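Local coordinates for protein Rio2 kinase (Chaetomium thermophilum, PDB 4GYG) that probably transfers phosphate from ATP to serine and threonine residues of proteins, as a magnesium-dependent kinase of the RIO family, at residues L237-K242 with T253-D258; F231-I236 with V278-R283. All coordinates share one frame; numbering follows the deposited sequence.

Interaction 1: L237-K242 with T253-D258; sequences LIREEK and TPIIID
Leu-237 and Arg-239 are joined to Ile-255 and Thr-253 by four backbone hydrogen bonds, two for each antiparallel hydrogen-bonded pair. Leu-237 N gives its hydrogen to Ile-255 O at 2.7 Å, and Ile-255 N returns one to Leu-237 O at 2.6 Å. Arg-239 N bonds to Thr-253 O in the same way, and Thr-253 N to Arg-239 O at 3.0 Å. Between them Ile-238 faces Pro-254 as a non-hydrogen-bonded pair, which suits a proline, whose nitrogen has no hydrogen to give; Pro-254 CA lies 3.2 Å from Leu-237 O in a CA-H...O contact.

The two strands, 236-242 and 250-256, form the beta hairpin of the kinase C-lobe that runs from the catalytic loop to the metal-binding aspartate, here Asp-258, which binds magnesium and ADP.

Apolar contacts divide between the two faces of the hairpin. On one, Ile-238 CD1 reaches 4.2 Å from Pro-254 CB, and both side chains also pack on helix 207-223. On the other, Leu-237 and Ile-255 meet CB to CB at 4.1 Å. Just past the end of strand 250-256, the side chain of Ile-257 crosses that of Leu-237 at about a right angle, with Leu-237 CD1 touching Ile-257 CG2 at 4.0 Å.

Arg-239 supplies a mixed contact. A bend at chi3 (-71°) lays its guanidinium over Ile-255, whose CD1 sits against one face, off toward the rim and 3.5 Å from Arg-239 NH2. The charge is met by a salt bridge from NH1 to Asp-194.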
loop_
_atom_site.group_PDB
_atom_site.type_symbol
_atom_site.label_atom_id
_atom_site.label_comp_id
_atom_site.label_asym_id
_atom_site.label_seq_id
_atom_site.Cartn_x
_atom_site.Cartn_y
_atom_site.Cartn_z
ATOM N N LEU A 237 7.230 0.124 -12.778
ATOM C CA LEU A 237 6.468 0.700 -13.879
ATOM C C LEU A 237 7.432 1.369 -14.834
ATOM O O LEU A 237 8.442 1.929 -14.413
ATOM C CB LEU A 237 5.466 1.737 -13.376
ATOM C CG LEU A 237 4.606 1.342 -12.186
ATOM C CD1 LEU A 237 3.491 2.377 -11.968
ATOM C CD2 LEU A 237 4.043 -0.055 -12.340
ATOM N N ILE A 238 7.123 1.315 -16.122
ATOM C CA ILE A 238 7.995 1.897 -17.130
ATOM C C ILE A 238 7.285 3.076 -17.751
ATOM O O ILE A 238 6.116 2.959 -18.122
ATOM C CB ILE A 238 8.326 0.873 -18.221
ATOM C CG1 ILE A 238 9.191 -0.248 -17.637
ATOM C CG2 ILE A 238 9.029 1.544 -19.396
ATOM C CD1 ILE A 238 10.455 0.260 -16.933
ATOM N N ARG A 239 7.967 4.220 -17.827
ATOM C CA ARG A 239 7.372 5.388 -18.467
ATOM C C ARG A 239 7.969 5.521 -19.859
ATOM O O ARG A 239 9.177 5.365 -20.038
ATOM C CB ARG A 239 7.579 6.674 -17.651
ATOM C CG ARG A 239 6.553 7.773 -17.996
ATOM C CD ARG A 239 7.058 9.208 -17.781
ATOM N NE ARG A 239 7.198 9.563 -16.368
ATOM C CZ ARG A 239 6.184 9.853 -15.553
ATOM N NH1 ARG A 239 4.937 9.819 -15.996
ATOM N NH2 ARG A 239 6.413 10.167 -14.286
ATOM N N GLU A 240 7.123 5.783 -20.848
ATOM C CA GLU A 240 7.588 5.802 -22.224
ATOM C C GLU A 240 7.473 7.182 -22.874
ATOM O O GLU A 240 6.373 7.642 -23.190
ATOM C CB GLU A 240 6.858 4.751 -23.055
ATOM C CG GLU A 240 7.309 4.741 -24.503
ATOM C CD GLU A 240 6.640 3.668 -25.337
ATOM O OE1 GLU A 240 7.194 3.331 -26.403
ATOM O OE2 GLU A 240 5.566 3.170 -24.936
ATOM N N GLU A 241 8.620 7.823 -23.075
ATOM C CA GLU A 241 8.671 9.180 -23.618
ATOM C C GLU A 241 9.077 9.205 -25.092
ATOM O O GLU A 241 10.223 8.894 -25.450
ATOM C CB GLU A 241 9.641 10.050 -22.801
ATOM C CG GLU A 241 9.180 10.367 -21.373
ATOM C CD GLU A 241 8.138 11.478 -21.324
ATOM O OE1 GLU A 241 8.444 12.604 -21.783
ATOM O OE2 GLU A 241 7.015 11.224 -20.830
ATOM N N LYS A 242 8.126 9.573 -25.944
ATOM C CA LYS A 242 8.411 9.798 -27.355
ATOM C C LYS A 242 9.252 11.067 -27.501
ATOM O O LYS A 242 8.738 12.172 -27.346
ATOM C CB LYS A 242 7.106 9.926 -28.145
ATOM C CG LYS A 242 6.130 8.774 -27.942
ATOM C CD LYS A 242 6.219 7.717 -29.039
ATOM C CE LYS A 242 5.646 8.211 -30.356
ATOM N NZ LYS A 242 6.634 8.996 -31.140
ATOM N N THR A 253 11.869 5.197 -18.667
ATOM C CA THR A 253 12.354 5.455 -17.330
ATOM C C THR A 253 11.487 4.680 -16.334
ATOM O O THR A 253 10.270 4.554 -16.516
ATOM C CB THR A 253 12.320 6.955 -17.025
ATOM O OG1 THR A 253 11.026 7.472 -17.360
ATOM C CG2 THR A 253 13.378 7.682 -17.849
ATOM N N PRO A 254 12.115 4.133 -15.288
ATOM C CA PRO A 254 11.355 3.301 -14.352
ATOM C C PRO A 254 10.710 4.092 -13.219
ATOM O O PRO A 254 11.216 5.126 -12.808
ATOM C CB PRO A 254 12.399 2.318 -13.824
ATOM C CG PRO A 254 13.695 3.033 -13.961
ATOM C CD PRO A 254 13.569 4.009 -15.106
ATOM N N ILE A 255 9.570 3.601 -12.749
ATOM C CA ILE A 255 8.892 4.174 -11.606
ATOM C C ILE A 255 8.593 3.050 -10.611
ATOM O O ILE A 255 8.109 1.989 -10.982
ATOM C CB ILE A 255 7.632 4.958 -12.042
ATOM C CG1 ILE A 255 8.057 6.209 -12.814
ATOM C CG2 ILE A 255 6.781 5.366 -10.844
ATOM C CD1 ILE A 255 6.967 6.807 -13.644
ATOM N N ILE A 256 8.922 3.280 -9.353
ATOM C CA ILE A 256 8.826 2.259 -8.326
ATOM C C ILE A 256 7.536 2.464 -7.552
ATOM O O ILE A 256 7.161 3.612 -7.264
ATOM C CB ILE A 256 10.041 2.352 -7.347
ATOM C CG1 ILE A 256 11.340 2.133 -8.101
ATOM C CG2 ILE A 256 9.960 1.308 -6.259
ATOM C CD1 ILE A 256 11.379 0.803 -8.846
ATOM N N ILE A 257 6.846 1.369 -7.233
ATOM C CA ILE A 257 5.729 1.447 -6.279
ATOM C C ILE A 257 5.825 0.343 -5.238
ATOM O O ILE A 257 6.673 -0.562 -5.357
ATOM C CB ILE A 257 4.344 1.371 -6.959
ATOM C CG1 ILE A 257 4.106 -0.014 -7.584
ATOM C CG2 ILE A 257 4.189 2.471 -7.988
ATOM C CD1 ILE A 257 2.811 -0.140 -8.373
ATOM N N ASP A 258 4.939 0.428 -4.248
ATOM C CA ASP A 258 4.776 -0.564 -3.175
ATOM C C ASP A 258 5.827 -0.448 -2.090
ATOM O O ASP A 258 6.895 -1.054 -2.195
ATOM C CB ASP A 258 4.787 -1.996 -3.713
ATOM C CG ASP A 258 3.415 -2.532 -3.968
ATOM O OD1 ASP A 258 2.804 -3.028 -2.997
ATOM O OD2 ASP A 258 2.957 -2.472 -5.134
#

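Interaction 2: F231-I236 with V278-R283; sequences FNEFNI and VQCIKR
The Phe-231 ring presents an edge to Ile-281: CG1 of the isoleucine lies in the ring plane, and its CD1, also near that plane, comes within 3.4 Å of Phe-231 CD2. The same ring makes an edge-to-face contact with His-228 and touches Ile-218 of helix 207-223. At the second flat group, the Phe-234 ring, the side-chain oxygen of Asn-232 lies in plane at the edge; this oxygen, OD1, also accepts a hydrogen bond from Phe-234 N at 2.6 Å, closing an Asx turn.

Ile-281 CD1 is shared, for Ile-236 CD1 meets it at 3.5 Å. The CG1 of Ile-281 stands anti to the carbonyl carbon (chi1 -64°), and its terminal methyl thereby reaches both Phe-231 and Ile-236 from the flank of the helix.

Residues 231-235 belong to the catalytic loop of the protein-kinase fold, and Ile-236 opens strand 236-242. The loop carries Asn-235, a magnesium ligand, and Phe-234, which contacts ADP. Helix 270-289 of the C-lobe backs it through Cys-280 and Ile-281.

Cys-280 points its sulfur at the loop backbone, with SG anti to the backbone N (chi1 162°) and 3.3 Å from Phe-231 O. Asn-232 CA is also near this sulfur, at 4.2 Å. Glu-233 brings OE1 within 4.2 Å of Cys-280 SG, and its other oxygen, OE2, makes a weak, long ion pair with Arg-287 of the same helix.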
loop_
_atom_site.group_PDB
_atom_site.type_symbol
_atom_site.label_atom_id
_atom_site.label_comp_id
_atom_site.label_asym_id
_atom_site.label_seq_id
_atom_site.Cartn_x
_atom_site.Cartn_y
_atom_site.Cartn_z
ATOM N N PHE A 231 10.817 -6.027 -4.891
ATOM C CA PHE A 231 11.050 -5.506 -6.238
ATOM C C PHE A 231 10.586 -6.395 -7.387
ATOM O O PHE A 231 11.333 -6.568 -8.342
ATOM C CB PHE A 231 12.561 -5.321 -6.410
ATOM C CG PHE A 231 12.976 -3.929 -6.762
ATOM C CD1 PHE A 231 12.544 -2.857 -6.017
ATOM C CD2 PHE A 231 13.827 -3.695 -7.829
ATOM C CE1 PHE A 231 12.934 -1.572 -6.330
ATOM C CE2 PHE A 231 14.222 -2.405 -8.158
ATOM C CZ PHE A 231 13.774 -1.341 -7.403
ATOM N N ASN A 232 9.378 -6.954 -7.323
ATOM C CA ASN A 232 8.858 -7.713 -8.453
ATOM C C ASN A 232 8.599 -6.846 -9.705
ATOM O O ASN A 232 9.052 -5.702 -9.790
ATOM C CB ASN A 232 7.633 -8.541 -8.042
ATOM C CG ASN A 232 6.382 -7.700 -7.784
ATOM O OD1 ASN A 232 6.091 -6.749 -8.509
ATOM N ND2 ASN A 232 5.614 -8.078 -6.756
ATOM N N GLU A 233 7.860 -7.376 -10.671
ATOM C CA GLU A 233 7.603 -6.636 -11.916
ATOM C C GLU A 233 6.144 -6.170 -12.042
ATOM O O GLU A 233 5.622 -5.924 -13.134
ATOM C CB GLU A 233 8.090 -7.403 -13.171
ATOM C CG GLU A 233 7.734 -8.884 -13.239
ATOM C CD GLU A 233 8.505 -9.724 -12.231
ATOM O OE1 GLU A 233 9.695 -9.420 -11.970
ATOM O OE2 GLU A 233 7.904 -10.673 -11.679
ATOM N N PHE A 234 5.498 -6.048 -10.895
ATOM C CA PHE A 234 4.209 -5.400 -10.805
ATOM C C PHE A 234 4.523 -4.114 -10.053
ATOM O O PHE A 234 3.696 -3.212 -9.924
ATOM C CB PHE A 234 3.237 -6.280 -10.011
ATOM C CG PHE A 234 3.060 -7.673 -10.581
ATOM C CD1 PHE A 234 1.899 -8.016 -11.260
ATOM C CD2 PHE A 234 4.051 -8.640 -10.431
ATOM C CE1 PHE A 234 1.732 -9.290 -11.778
ATOM C CE2 PHE A 234 3.893 -9.916 -10.953
ATOM C CZ PHE A 234 2.733 -10.241 -11.625
ATOM N N ASN A 235 5.763 -4.063 -9.577
ATOM C CA ASN A 235 6.277 -3.020 -8.706
ATOM C C ASN A 235 7.147 -2.021 -9.483
ATOM O O ASN A 235 7.456 -0.916 -9.023
ATOM C CB ASN A 235 7.119 -3.688 -7.623
ATOM C CG ASN A 235 6.289 -4.166 -6.469
ATOM O OD1 ASN A 235 5.139 -3.755 -6.310
ATOM N ND2 ASN A 235 6.865 -5.027 -5.640
ATOM N N ILE A 236 7.553 -2.429 -10.665
ATOM C CA ILE A 236 8.381 -1.592 -11.495
ATOM C C ILE A 236 7.567 -1.166 -12.726
ATOM O O ILE A 236 7.217 -1.998 -13.574
ATOM C CB ILE A 236 9.670 -2.343 -11.877
ATOM C CG1 ILE A 236 10.424 -2.730 -10.598
ATOM C CG2 ILE A 236 10.514 -1.497 -12.794
ATOM C CD1 ILE A 236 11.333 -3.924 -10.733
ATOM N N VAL A 278 18.235 -7.663 -6.163
ATOM C CA VAL A 278 19.166 -7.601 -7.286
ATOM C C VAL A 278 19.003 -8.802 -8.221
ATOM O O VAL A 278 19.022 -8.668 -9.461
ATOM C CB VAL A 278 20.644 -7.557 -6.796
ATOM C CG1 VAL A 278 21.621 -7.598 -7.994
ATOM C CG2 VAL A 278 20.897 -6.320 -5.908
ATOM N N GLN A 279 18.860 -9.975 -7.611
ATOM C CA GLN A 279 18.787 -11.219 -8.358
ATOM C C GLN A 279 17.441 -11.334 -9.053
ATOM O O GLN A 279 17.363 -11.821 -10.172
ATOM C CB GLN A 279 19.041 -12.415 -7.444
ATOM C CG GLN A 279 20.056 -13.397 -8.010
ATOM C CD GLN A 279 21.335 -12.713 -8.436
ATOM O OE1 GLN A 279 21.899 -11.913 -7.689
ATOM N NE2 GLN A 279 21.790 -13.005 -9.648
ATOM N N CYS A 280 16.387 -10.862 -8.398
ATOM C CA CYS A 280 15.069 -10.781 -9.027
ATOM C C CYS A 280 15.117 -9.967 -10.323
ATOM O O CYS A 280 14.661 -10.426 -11.372
ATOM C CB CYS A 280 14.045 -10.165 -8.070
ATOM S SG CYS A 280 12.564 -9.572 -8.907
ATOM N N ILE A 281 15.666 -8.758 -10.240
ATOM C CA ILE A 281 15.862 -7.933 -11.423
ATOM C C ILE A 281 16.589 -8.734 -12.491
ATOM O O ILE A 281 16.070 -8.883 -13.606
ATOM C CB ILE A 281 16.641 -6.641 -11.112
ATOM C CG1 ILE A 281 15.827 -5.763 -10.168
ATOM C CG2 ILE A 281 16.962 -5.876 -12.383
ATOM C CD1 ILE A 281 14.384 -5.704 -10.534
ATOM N N LYS A 282 17.761 -9.271 -12.148
ATOM C CA LYS A 282 18.547 -10.024 -13.124
ATOM C C LYS A 282 17.708 -11.161 -13.671
ATOM O O LYS A 282 17.681 -11.394 -14.874
ATOM C CB LYS A 282 19.844 -10.577 -12.523
ATOM C CG LYS A 282 20.943 -9.559 -12.300
ATOM C CD LYS A 282 22.176 -10.232 -11.740
ATOM C CE LYS A 282 23.300 -9.238 -11.544
ATOM N NZ LYS A 282 24.659 -9.875 -11.648
ATOM N N ARG A 283 17.006 -11.863 -12.789
ATOM C CA ARG A 283 16.198 -12.983 -13.240
ATOM C C ARG A 283 15.161 -12.507 -14.249
ATOM O O ARG A 283 15.070 -13.064 -15.334
ATOM C CB ARG A 283 15.524 -13.725 -12.083
ATOM C CG ARG A 283 15.023 -15.104 -12.489
ATOM C CD ARG A 283 13.956 -15.648 -11.547
ATOM N NE ARG A 283 12.757 -16.069 -12.273
ATOM C CZ ARG A 283 12.687 -17.157 -13.035
ATOM N NH1 ARG A 283 13.746 -17.942 -13.181
ATOM N NH2 ARG A 283 11.555 -17.459 -13.656
#

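Interaction 1 is nested within the chain loop that interaction 2 closes, and their centres lie 13 Å apart. Segment 231-236 leads directly into strand 236-242, and the two contacts meet at the active site: Ile-257 N and Asn-235 O, 3.0 Å apart, make a probable backbone hydrogen bond. Beside it the side chains of the two magnesium ligands converge, Asp-258 OD2 lying 2.8 Å from Asn-235 OD1. Deeper inside, Ile-256 CD1 touches Phe-231 CZ at 3.5 Å, joining the hairpin to the ring that rests on helix 270-289. The loop that follows the hairpin supplies Asp-258, and the helix-backed loop before it supplies Asn-235, while Lys-125, an ADP-binding residue, forms a salt bridge with Asp-258.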